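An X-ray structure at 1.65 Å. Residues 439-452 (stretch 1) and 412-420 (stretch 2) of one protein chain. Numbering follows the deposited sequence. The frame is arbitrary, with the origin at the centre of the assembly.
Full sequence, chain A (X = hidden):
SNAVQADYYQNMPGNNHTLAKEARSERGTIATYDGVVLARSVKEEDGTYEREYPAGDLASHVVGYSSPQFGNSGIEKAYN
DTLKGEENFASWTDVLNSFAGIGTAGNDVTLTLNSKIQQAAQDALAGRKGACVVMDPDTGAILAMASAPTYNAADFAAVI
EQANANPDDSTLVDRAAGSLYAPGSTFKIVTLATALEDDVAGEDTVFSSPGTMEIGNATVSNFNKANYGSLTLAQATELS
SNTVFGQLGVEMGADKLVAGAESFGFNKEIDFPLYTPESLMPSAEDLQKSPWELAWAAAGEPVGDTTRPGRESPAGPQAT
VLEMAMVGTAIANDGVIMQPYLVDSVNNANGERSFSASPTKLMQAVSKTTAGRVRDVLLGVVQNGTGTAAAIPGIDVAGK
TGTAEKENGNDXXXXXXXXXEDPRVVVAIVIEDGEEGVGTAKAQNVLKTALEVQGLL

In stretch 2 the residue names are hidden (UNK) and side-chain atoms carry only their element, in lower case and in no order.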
# COMPACT_ATOMS: atom_id res chain seq x y z
N GLY A 439 -3.73 0.12 13.15
CA GLY A 439 -3.75 0.46 11.74
C GLY A 439 -5.13 0.94 11.33
O GLY A 439 -5.28 1.94 10.63
N THR A 440 -6.15 0.24 11.81
CA THR A 440 -7.53 0.56 11.49
C THR A 440 -7.94 1.89 12.10
O THR A 440 -8.60 2.70 11.46
CB THR A 440 -8.45 -0.54 12.02
OG1 THR A 440 -8.02 -1.79 11.46
CG2 THR A 440 -9.91 -0.26 11.64
N ALA A 441 -7.53 2.12 13.34
CA ALA A 441 -7.85 3.36 14.04
C ALA A 441 -7.20 4.56 13.35
O ALA A 441 -7.81 5.63 13.22
CB ALA A 441 -7.41 3.28 15.49
N LYS A 442 -5.96 4.40 12.91
CA LYS A 442 -5.29 5.50 12.23
C LYS A 442 -5.84 5.74 10.82
O LYS A 442 -5.92 6.88 10.37
CB LYS A 442 -3.78 5.27 12.17
CG LYS A 442 -3.11 5.30 13.53
CD LYS A 442 -3.37 6.60 14.27
CE LYS A 442 -2.51 6.70 15.51
NZ LYS A 442 -2.85 7.92 16.29
N ALA A 443 -6.21 4.66 10.13
CA ALA A 443 -6.80 4.78 8.81
C ALA A 443 -8.08 5.61 8.86
O ALA A 443 -8.39 6.31 7.90
CB ALA A 443 -7.11 3.41 8.24
N GLN A 444 -8.81 5.51 9.97
CA GLN A 444 -10.08 6.23 10.08
C GLN A 444 -9.86 7.73 9.87
O GLN A 444 -10.61 8.38 9.13
CB GLN A 444 -10.73 5.99 11.45
CG GLN A 444 -12.22 6.35 11.51
CD GLN A 444 -12.47 7.76 12.01
OE1 GLN A 444 -11.55 8.54 12.24
NE2 GLN A 444 -13.75 8.10 12.17
N ASN A 445 -8.83 8.26 10.53
CA ASN A 445 -8.50 9.68 10.45
C ASN A 445 -8.10 10.10 9.04
O ASN A 445 -8.48 11.17 8.57
CB ASN A 445 -7.36 10.00 11.43
CG ASN A 445 -7.66 9.53 12.86
OD1 ASN A 445 -8.81 9.31 13.23
ND2 ASN A 445 -6.60 9.40 13.67
N VAL A 446 -7.34 9.25 8.36
CA VAL A 446 -6.88 9.55 7.01
C VAL A 446 -8.06 9.55 6.03
O VAL A 446 -8.21 10.47 5.21
CB VAL A 446 -5.80 8.55 6.55
CG1 VAL A 446 -5.35 8.88 5.13
CG2 VAL A 446 -4.60 8.60 7.50
N LEU A 447 -8.91 8.54 6.13
CA LEU A 447 -10.11 8.46 5.31
C LEU A 447 -11.04 9.66 5.54
O LEU A 447 -11.57 10.23 4.59
CB LEU A 447 -10.88 7.18 5.60
CG LEU A 447 -10.42 5.89 4.93
CD1 LEU A 447 -11.10 4.72 5.59
CD2 LEU A 447 -10.75 5.94 3.44
N LYS A 448 -11.23 10.04 6.81
CA LYS A 448 -12.10 11.17 7.15
C LYS A 448 -11.55 12.43 6.50
O LYS A 448 -12.30 13.20 5.91
CB LYS A 448 -12.22 11.35 8.67
CG LYS A 448 -13.25 12.38 9.09
CD LYS A 448 -13.28 12.52 10.62
CE LYS A 448 -14.18 13.68 11.05
NZ LYS A 448 -15.61 13.43 10.73
N THR A 449 -10.24 12.63 6.59
CA THR A 449 -9.64 13.82 5.99
C THR A 449 -9.82 13.82 4.48
O THR A 449 -10.18 14.84 3.90
CB THR A 449 -8.14 13.95 6.34
OG1 THR A 449 -8.03 14.16 7.76
CG2 THR A 449 -7.53 15.14 5.62
N ALA A 450 -9.57 12.68 3.85
CA ALA A 450 -9.80 12.57 2.41
C ALA A 450 -11.25 12.91 2.03
O ALA A 450 -11.49 13.64 1.08
CB ALA A 450 -9.42 11.18 1.90
N LEU A 451 -12.22 12.40 2.80
CA LEU A 451 -13.63 12.67 2.50
C LEU A 451 -13.98 14.14 2.71
O LEU A 451 -14.77 14.72 1.98
CB LEU A 451 -14.55 11.78 3.32
CG LEU A 451 -14.38 10.30 2.97
CD1 LEU A 451 -14.96 9.43 4.06
CD2 LEU A 451 -15.06 10.00 1.64
N GLU A 452 -13.37 14.76 3.73
CA GLU A 452 -13.58 16.19 3.95
C GLU A 452 -13.04 17.03 2.79
O GLU A 452 -13.70 17.98 2.33
CB GLU A 452 -12.91 16.61 5.27
CG GLU A 452 -13.62 16.10 6.51
CD GLU A 452 -12.78 16.29 7.77
OE1 GLU A 452 -11.60 16.70 7.67
OE2 GLU A 452 -13.32 16.02 8.87
N UNK A 412 0.53 -3.84 12.13
CA UNK A 412 -0.90 -3.59 12.10
C UNK A 412 -1.29 -2.89 10.80
O UNK A 412 -0.75 -1.84 10.47
c UNK A 412 -1.31 -2.74 13.31
o UNK A 412 -2.72 -2.52 13.32
N UNK A 413 -2.23 -3.48 10.07
CA UNK A 413 -2.61 -3.02 8.74
C UNK A 413 -4.08 -2.64 8.63
O UNK A 413 -4.93 -3.17 9.35
c UNK A 413 -0.50 -4.07 6.05
c UNK A 413 0.76 -4.68 5.97
c UNK A 413 -2.47 -4.17 7.73
c UNK A 413 1.64 -4.45 4.91
c UNK A 413 -0.89 -3.19 5.04
c UNK A 413 1.23 -3.58 3.93
n UNK A 413 0.90 -5.48 7.08
c UNK A 413 -1.11 -4.52 7.26
c UNK A 413 -0.24 -5.38 7.84
c UNK A 413 -0.03 -2.96 3.98
N UNK A 414 -4.39 -1.77 7.68
CA UNK A 414 -5.77 -1.63 7.20
C UNK A 414 -5.75 -1.26 5.74
O UNK A 414 -4.94 -0.43 5.33
c UNK A 414 -10.24 -1.15 7.71
c UNK A 414 -10.64 -0.12 6.88
c UNK A 414 -7.95 -0.40 7.57
c UNK A 414 -8.36 0.62 6.73
c UNK A 414 -8.90 -1.29 8.05
c UNK A 414 -9.71 0.77 6.39
c UNK A 414 -6.50 -0.54 7.96
N UNK A 415 -6.62 -1.88 4.94
CA UNK A 415 -6.86 -1.44 3.56
C UNK A 415 -8.36 -1.21 3.48
O UNK A 415 -9.15 -2.09 3.82
c UNK A 415 -6.82 -2.07 1.14
c UNK A 415 -6.43 -2.51 2.54
c UNK A 415 -4.94 -2.76 2.62
N UNK A 416 -8.77 -0.02 3.06
CA UNK A 416 -10.19 0.26 3.01
C UNK A 416 -10.55 1.33 2.01
O UNK A 416 -9.68 1.89 1.36
N UNK A 417 -11.84 1.62 1.92
CA UNK A 417 -12.35 2.46 0.85
C UNK A 417 -13.64 3.10 1.30
O UNK A 417 -14.37 2.54 2.14
c UNK A 417 -11.84 -1.69 -0.80
c UNK A 417 -13.63 0.52 -0.15
c UNK A 417 -12.61 1.61 -0.39
se UNK A 417 -13.54 -0.96 -1.40
N UNK A 418 -13.93 4.27 0.75
CA UNK A 418 -15.15 5.00 1.08
C UNK A 418 -15.53 5.96 -0.05
O UNK A 418 -14.66 6.42 -0.78
c UNK A 418 -14.94 5.80 2.37
N UNK A 419 -16.84 6.22 -0.24
CA UNK A 419 -17.99 5.52 0.35
C UNK A 419 -18.06 4.10 -0.20
O UNK A 419 -17.71 3.88 -1.36
c UNK A 419 -18.63 7.67 -0.53
c UNK A 419 -17.27 7.36 -1.07
c UNK A 419 -19.20 6.34 -0.14
N UNK A 420 -18.49 3.16 0.62
CA UNK A 420 -18.48 1.74 0.24
C UNK A 420 -19.18 1.42 -1.09
O UNK A 420 -18.68 0.61 -1.87
c UNK A 420 -19.05 0.89 1.36
O HOH W 1 -5.53 -2.92 12.07

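Position 412 carries one carbon and then one oxygen, and the oxygen lies 2.8 Å from Gly 439 N. This is serine. Its CA-to-CB bond points toward the helix, and Gly 439 N donates a hydrogen bond to Ser 412 OG. A short hydroxyl suits this place because the helix backbone lies so near.

At position 413 one carbon leads to fused five- and six-membered rings holding eight carbons and one nitrogen; the rings stay clear of stretch 1. This is tryptophan. Its CA-to-CB bond points away from the helix; the large ring system is buried, and its nitrogen is satisfied by a hydrogen bond elsewhere in the structure. Toward stretch 1 it offers backbone: water 1 donates to Trp 413 O at 2.8 Å and also hydrogen-bonds Ser 412 OG at 3.1 Å and Thr 440 OG1 at 2.8 Å, so one water joins strand to helix.

Position 414 has one carbon and a ring of six carbons, which Thr 440, Ala 443 and Leu 447 all approach obliquely. Hence it is phenylalanine, its CA-to-CB bond pointing toward the helix. The small Ala 443 lets the flat apolar ring come close, with Ala 443 CB 3.4 Å from Phe 414 CD2; Leu 447 CD1 lies 4.3 Å from Phe 414 CE2.

Position 415 bears three carbons, one carrying the other two, and touches nothing on the helix: valine. Its CA-to-CB bond points away; a branched, apolar side chain suits a buried strand position.

Position 416 has no side-chain atoms and is glycine. An ideal CB would lie 2.2 Å from Phe 414 CE2, so the bare backbone leaves room for that ring.

Position 417 is an unbranched chain of two carbons, selenium and one carbon, without contact to the helix: selenomethionine, Met 417. Its CA-to-CB bond points away, and the long apolar chain suits burial.

Position 418 has a single carbon, its CB, 4.0 Å from Leu 451 CD1 and 4.3 Å from Leu 447 CD2. It is alanine, a small group pointing toward the helix to meet two large ones.

At position 419 three carbons close a ring onto the backbone nitrogen, one of them 4.4 Å from Leu 451 CD2. This is proline, which accepts the cis peptide bond before it more readily than other residues.

Position 420 has one carbon, beyond the helix's reach: alanine, whose small methyl suits a buried spot.

The contact thus pairs a polar start, a direct hydrogen bond and a shared water, with an apolar run through Ala 443, Leu 447 and Leu 451. Strand alternation presents 412, 414 and 418 to the helix, burying 421 Å² over both sides.

Stretch 2 (412-420) SWFVGMAPA
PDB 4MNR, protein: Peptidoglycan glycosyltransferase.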